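Solute carrier family 15 member 1 (Mus musculus, PDB 5A9D) carries small peptides into intestinal cells together with protons, the part crystallised here being its extracellular domain of two immunoglobulin-like lobes. Local coordinates at residues 3-16 / 28-42. Sequence-based numbering, arbitrary orientation.
Sequences NQVQIKVLNIGNNN and LAQMSQTDTFMTFDI
Strands 4-11 and 32-41 pair antiparallel along one edge of a sheet in the first of two immunoglobulin-like lobes, in two runs separated by a loop. In the first, Val5 faces Phe40 and Ile7 faces Met38 as hydrogen-bonded pairs. Where the register shifts by two, Thr34 bridges the break: its OG1 accepts from Val9 N (3.1 Å) and donates to Thr36 O, while its own N binds Val9 O. Beside it the Phe37 ring lies against Lys8, whose CB sits over one ring face, 4.0 Å from the centroid. Beyond the break Met31 and Ser32 both face Asn11, a G1 beta bulge. With CG anti to the backbone N (chi1 -176°), the Asn11 amide reaches into the turn; OD1 accepts from Gly13 N, an Asx turn, and ND2 donates to Leu28 O (3.0 Å), approached from above its carbonyl plane, and to Asn15 O (2.9 Å). A leucine in place of Asn11 would probably leave Gly13 N and both carbonyls without these partners, freeing the turn to shift. On the face toward strand 17-21, Val9 CG1 packs on Leu28 CD1 (3.6 Å) and Phe40 stacks on Phe21, as between the facing sheets of an immunoglobulin-like beta sandwich.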
# COMPACT_ATOMS: atom_id res chain seq x y z
N ASN A 3 -18.63 0.69 -1.40
CA ASN A 3 -18.77 1.10 -2.80
C ASN A 3 -18.24 2.56 -2.99
O ASN A 3 -18.16 3.06 -4.14
CB ASN A 3 -20.27 0.97 -3.19
CG ASN A 3 -20.75 1.55 -4.51
OD1 ASN A 3 -21.62 2.44 -4.55
ND2 ASN A 3 -20.28 1.00 -5.62
N GLN A 4 -17.90 3.26 -1.87
CA GLN A 4 -17.46 4.66 -1.97
C GLN A 4 -15.93 4.82 -2.02
O GLN A 4 -15.17 4.05 -1.42
CB GLN A 4 -18.10 5.57 -0.90
CG GLN A 4 -17.52 5.47 0.52
CD GLN A 4 -18.14 6.42 1.53
OE1 GLN A 4 -17.43 7.14 2.27
NE2 GLN A 4 -19.47 6.48 1.56
N VAL A 5 -15.50 5.75 -2.85
CA VAL A 5 -14.10 6.07 -3.09
C VAL A 5 -13.86 7.46 -2.46
O VAL A 5 -14.66 8.37 -2.68
CB VAL A 5 -13.83 6.04 -4.62
CG1 VAL A 5 -12.52 6.74 -4.98
CG2 VAL A 5 -13.81 4.59 -5.13
N GLN A 6 -12.84 7.57 -1.60
CA GLN A 6 -12.51 8.86 -0.99
C GLN A 6 -11.24 9.39 -1.64
O GLN A 6 -10.27 8.65 -1.82
CB GLN A 6 -12.36 8.76 0.53
CG GLN A 6 -13.70 8.70 1.29
CD GLN A 6 -13.52 8.54 2.80
OE1 GLN A 6 -12.51 8.93 3.36
NE2 GLN A 6 -14.48 7.94 3.49
N ILE A 7 -11.29 10.65 -2.09
CA ILE A 7 -10.17 11.30 -2.78
C ILE A 7 -9.90 12.69 -2.19
O ILE A 7 -10.78 13.53 -2.13
CB ILE A 7 -10.41 11.40 -4.32
CG1 ILE A 7 -10.82 10.04 -4.93
CG2 ILE A 7 -9.17 12.01 -5.04
CD1 ILE A 7 -11.43 10.08 -6.37
N LYS A 8 -8.64 12.93 -1.87
CA LYS A 8 -8.11 14.22 -1.41
C LYS A 8 -7.17 14.65 -2.52
O LYS A 8 -6.50 13.82 -3.11
CB LYS A 8 -7.33 14.02 -0.09
CG LYS A 8 -6.54 15.20 0.42
CD LYS A 8 -5.31 14.65 1.07
CE LYS A 8 -5.18 15.02 2.51
NZ LYS A 8 -4.21 14.13 3.18
N VAL A 9 -7.15 15.93 -2.84
CA VAL A 9 -6.24 16.42 -3.90
C VAL A 9 -5.14 17.24 -3.23
O VAL A 9 -5.43 18.06 -2.37
CB VAL A 9 -6.96 17.25 -4.99
CG1 VAL A 9 -5.99 17.65 -6.13
CG2 VAL A 9 -8.17 16.49 -5.53
N LEU A 10 -3.87 17.00 -3.61
CA LEU A 10 -2.75 17.76 -3.10
C LEU A 10 -1.97 18.27 -4.31
O LEU A 10 -1.43 17.49 -5.10
CB LEU A 10 -1.89 16.92 -2.11
CG LEU A 10 -0.48 17.41 -1.71
CD1 LEU A 10 -0.52 18.76 -0.98
CD2 LEU A 10 0.24 16.40 -0.82
N ASN A 11 -1.96 19.58 -4.46
CA ASN A 11 -1.25 20.28 -5.51
C ASN A 11 0.17 20.54 -5.05
O ASN A 11 0.39 21.40 -4.19
CB ASN A 11 -1.98 21.59 -5.84
CG ASN A 11 -1.37 22.33 -7.00
OD1 ASN A 11 -0.32 21.97 -7.50
ND2 ASN A 11 -2.00 23.40 -7.42
N ILE A 12 1.13 19.82 -5.64
CA ILE A 12 2.55 19.91 -5.32
C ILE A 12 3.36 20.60 -6.43
O ILE A 12 4.59 20.54 -6.41
CB ILE A 12 3.14 18.52 -4.93
CG1 ILE A 12 3.03 17.48 -6.07
CG2 ILE A 12 2.49 18.02 -3.65
CD1 ILE A 12 3.80 16.17 -5.80
N GLY A 13 2.67 21.26 -7.36
CA GLY A 13 3.30 22.01 -8.45
C GLY A 13 3.49 23.47 -8.06
O GLY A 13 3.35 23.81 -6.89
N ASN A 14 3.80 24.34 -9.03
CA ASN A 14 4.05 25.77 -8.78
C ASN A 14 2.93 26.72 -9.31
O ASN A 14 3.15 27.92 -9.42
CB ASN A 14 5.42 26.18 -9.36
CG ASN A 14 5.55 25.97 -10.85
OD1 ASN A 14 4.56 25.82 -11.59
ND2 ASN A 14 6.80 25.94 -11.33
N ASN A 15 1.75 26.17 -9.64
CA ASN A 15 0.66 27.01 -10.14
C ASN A 15 -0.72 26.46 -9.69
O ASN A 15 -0.81 25.40 -9.07
CB ASN A 15 0.76 27.17 -11.69
CG ASN A 15 0.46 25.92 -12.53
OD1 ASN A 15 0.28 24.79 -12.04
ND2 ASN A 15 0.43 26.10 -13.84
N ASN A 16 -1.79 27.20 -10.04
CA ASN A 16 -3.15 26.78 -9.77
C ASN A 16 -3.51 25.59 -10.65
O ASN A 16 -3.21 25.61 -11.83
CB ASN A 16 -4.13 27.92 -10.08
CG ASN A 16 -4.11 29.05 -9.08
OD1 ASN A 16 -3.54 28.97 -7.99
ND2 ASN A 16 -4.71 30.15 -9.47
N LEU A 28 -7.10 24.34 -6.81
CA LEU A 28 -6.18 24.50 -5.69
C LEU A 28 -5.00 25.37 -6.06
O LEU A 28 -4.39 25.18 -7.12
CB LEU A 28 -5.60 23.09 -5.30
CG LEU A 28 -6.51 22.13 -4.59
CD1 LEU A 28 -5.82 20.81 -4.48
CD2 LEU A 28 -6.84 22.65 -3.18
N ALA A 29 -4.59 26.22 -5.12
CA ALA A 29 -3.36 26.97 -5.29
C ALA A 29 -2.17 25.96 -5.16
O ALA A 29 -2.33 24.84 -4.67
CB ALA A 29 -3.26 28.05 -4.21
N GLN A 30 -0.99 26.38 -5.60
CA GLN A 30 0.25 25.59 -5.45
C GLN A 30 0.51 25.31 -3.97
O GLN A 30 0.18 26.14 -3.11
CB GLN A 30 1.44 26.39 -6.02
CG GLN A 30 1.66 27.77 -5.37
CD GLN A 30 0.95 28.91 -6.13
OE1 GLN A 30 -0.20 28.79 -6.65
NE2 GLN A 30 1.63 30.06 -6.20
N MET A 31 1.08 24.15 -3.67
CA MET A 31 1.42 23.75 -2.29
C MET A 31 0.22 23.80 -1.36
O MET A 31 0.30 24.41 -0.30
CB MET A 31 2.62 24.56 -1.75
CG MET A 31 3.90 24.31 -2.50
SD MET A 31 4.45 22.59 -2.32
CE MET A 31 5.36 22.40 -3.81
N SER A 32 -0.92 23.25 -1.81
CA SER A 32 -2.14 23.22 -1.02
C SER A 32 -2.91 21.95 -1.30
O SER A 32 -2.75 21.34 -2.36
CB SER A 32 -3.01 24.47 -1.28
OG SER A 32 -3.75 24.35 -2.48
N GLN A 33 -3.78 21.56 -0.37
CA GLN A 33 -4.61 20.39 -0.52
C GLN A 33 -6.07 20.67 -0.18
O GLN A 33 -6.35 21.67 0.48
CB GLN A 33 -4.07 19.25 0.36
CG GLN A 33 -4.08 19.55 1.87
CD GLN A 33 -3.57 18.38 2.67
OE1 GLN A 33 -2.84 17.52 2.18
NE2 GLN A 33 -3.91 18.31 3.94
N THR A 34 -6.98 19.75 -0.55
CA THR A 34 -8.38 19.89 -0.16
C THR A 34 -8.41 19.56 1.33
O THR A 34 -7.67 18.67 1.76
CB THR A 34 -9.28 18.93 -0.97
OG1 THR A 34 -8.75 17.62 -0.85
CG2 THR A 34 -9.40 19.34 -2.44
N ASP A 35 -9.18 20.29 2.12
CA ASP A 35 -9.24 20.07 3.58
C ASP A 35 -9.87 18.75 3.97
O ASP A 35 -9.64 18.27 5.08
CB ASP A 35 -9.91 21.25 4.32
CG ASP A 35 -11.12 21.90 3.66
OD1 ASP A 35 -11.94 21.16 3.05
OD2 ASP A 35 -11.28 23.15 3.81
N THR A 36 -10.66 18.15 3.06
CA THR A 36 -11.33 16.88 3.32
C THR A 36 -11.10 15.92 2.16
O THR A 36 -10.61 16.30 1.08
CB THR A 36 -12.87 17.08 3.49
OG1 THR A 36 -13.45 17.46 2.23
CG2 THR A 36 -13.25 18.06 4.60
N PHE A 37 -11.49 14.67 2.39
CA PHE A 37 -11.53 13.66 1.36
C PHE A 37 -12.92 13.84 0.76
O PHE A 37 -13.89 13.93 1.50
CB PHE A 37 -11.41 12.25 2.00
CG PHE A 37 -9.99 11.83 2.31
CD1 PHE A 37 -9.17 11.27 1.33
CD2 PHE A 37 -9.46 12.00 3.59
CE1 PHE A 37 -7.85 10.92 1.61
CE2 PHE A 37 -8.15 11.62 3.88
CZ PHE A 37 -7.35 11.07 2.89
N MET A 38 -13.01 13.97 -0.55
CA MET A 38 -14.31 14.03 -1.22
C MET A 38 -14.73 12.58 -1.46
O MET A 38 -13.86 11.74 -1.73
CB MET A 38 -14.18 14.80 -2.52
CG MET A 38 -13.90 16.27 -2.29
SD MET A 38 -13.25 17.03 -3.77
CE MET A 38 -11.57 16.46 -3.71
N THR A 39 -16.02 12.27 -1.31
CA THR A 39 -16.56 10.92 -1.45
C THR A 39 -17.36 10.74 -2.74
O THR A 39 -18.16 11.61 -3.08
CB THR A 39 -17.40 10.60 -0.21
OG1 THR A 39 -16.61 10.79 0.96
CG2 THR A 39 -17.93 9.20 -0.22
N PHE A 40 -17.19 9.62 -3.44
CA PHE A 40 -17.90 9.32 -4.71
C PHE A 40 -18.31 7.88 -4.77
O PHE A 40 -17.62 7.03 -4.20
CB PHE A 40 -16.96 9.57 -5.91
CG PHE A 40 -16.35 10.95 -5.97
CD1 PHE A 40 -17.01 12.00 -6.61
CD2 PHE A 40 -15.11 11.21 -5.38
CE1 PHE A 40 -16.45 13.27 -6.67
CE2 PHE A 40 -14.55 12.50 -5.42
CZ PHE A 40 -15.23 13.53 -6.06
N ASP A 41 -19.39 7.57 -5.52
CA ASP A 41 -19.79 6.19 -5.81
C ASP A 41 -18.93 5.84 -7.01
O ASP A 41 -18.88 6.63 -7.97
CB ASP A 41 -21.28 6.10 -6.18
CG ASP A 41 -22.23 6.42 -5.05
OD1 ASP A 41 -22.00 5.92 -3.92
OD2 ASP A 41 -23.24 7.10 -5.30
N ILE A 42 -18.21 4.69 -6.93
CA ILE A 42 -17.28 4.20 -7.96
C ILE A 42 -17.90 4.22 -9.38
O ILE A 42 -17.21 4.64 -10.32
CB ILE A 42 -16.65 2.81 -7.59
CG1 ILE A 42 -15.49 2.42 -8.54
CG2 ILE A 42 -17.67 1.65 -7.52
CD1 ILE A 42 -14.22 3.08 -8.33
O HOH W 1 -1.70 15.06 2.38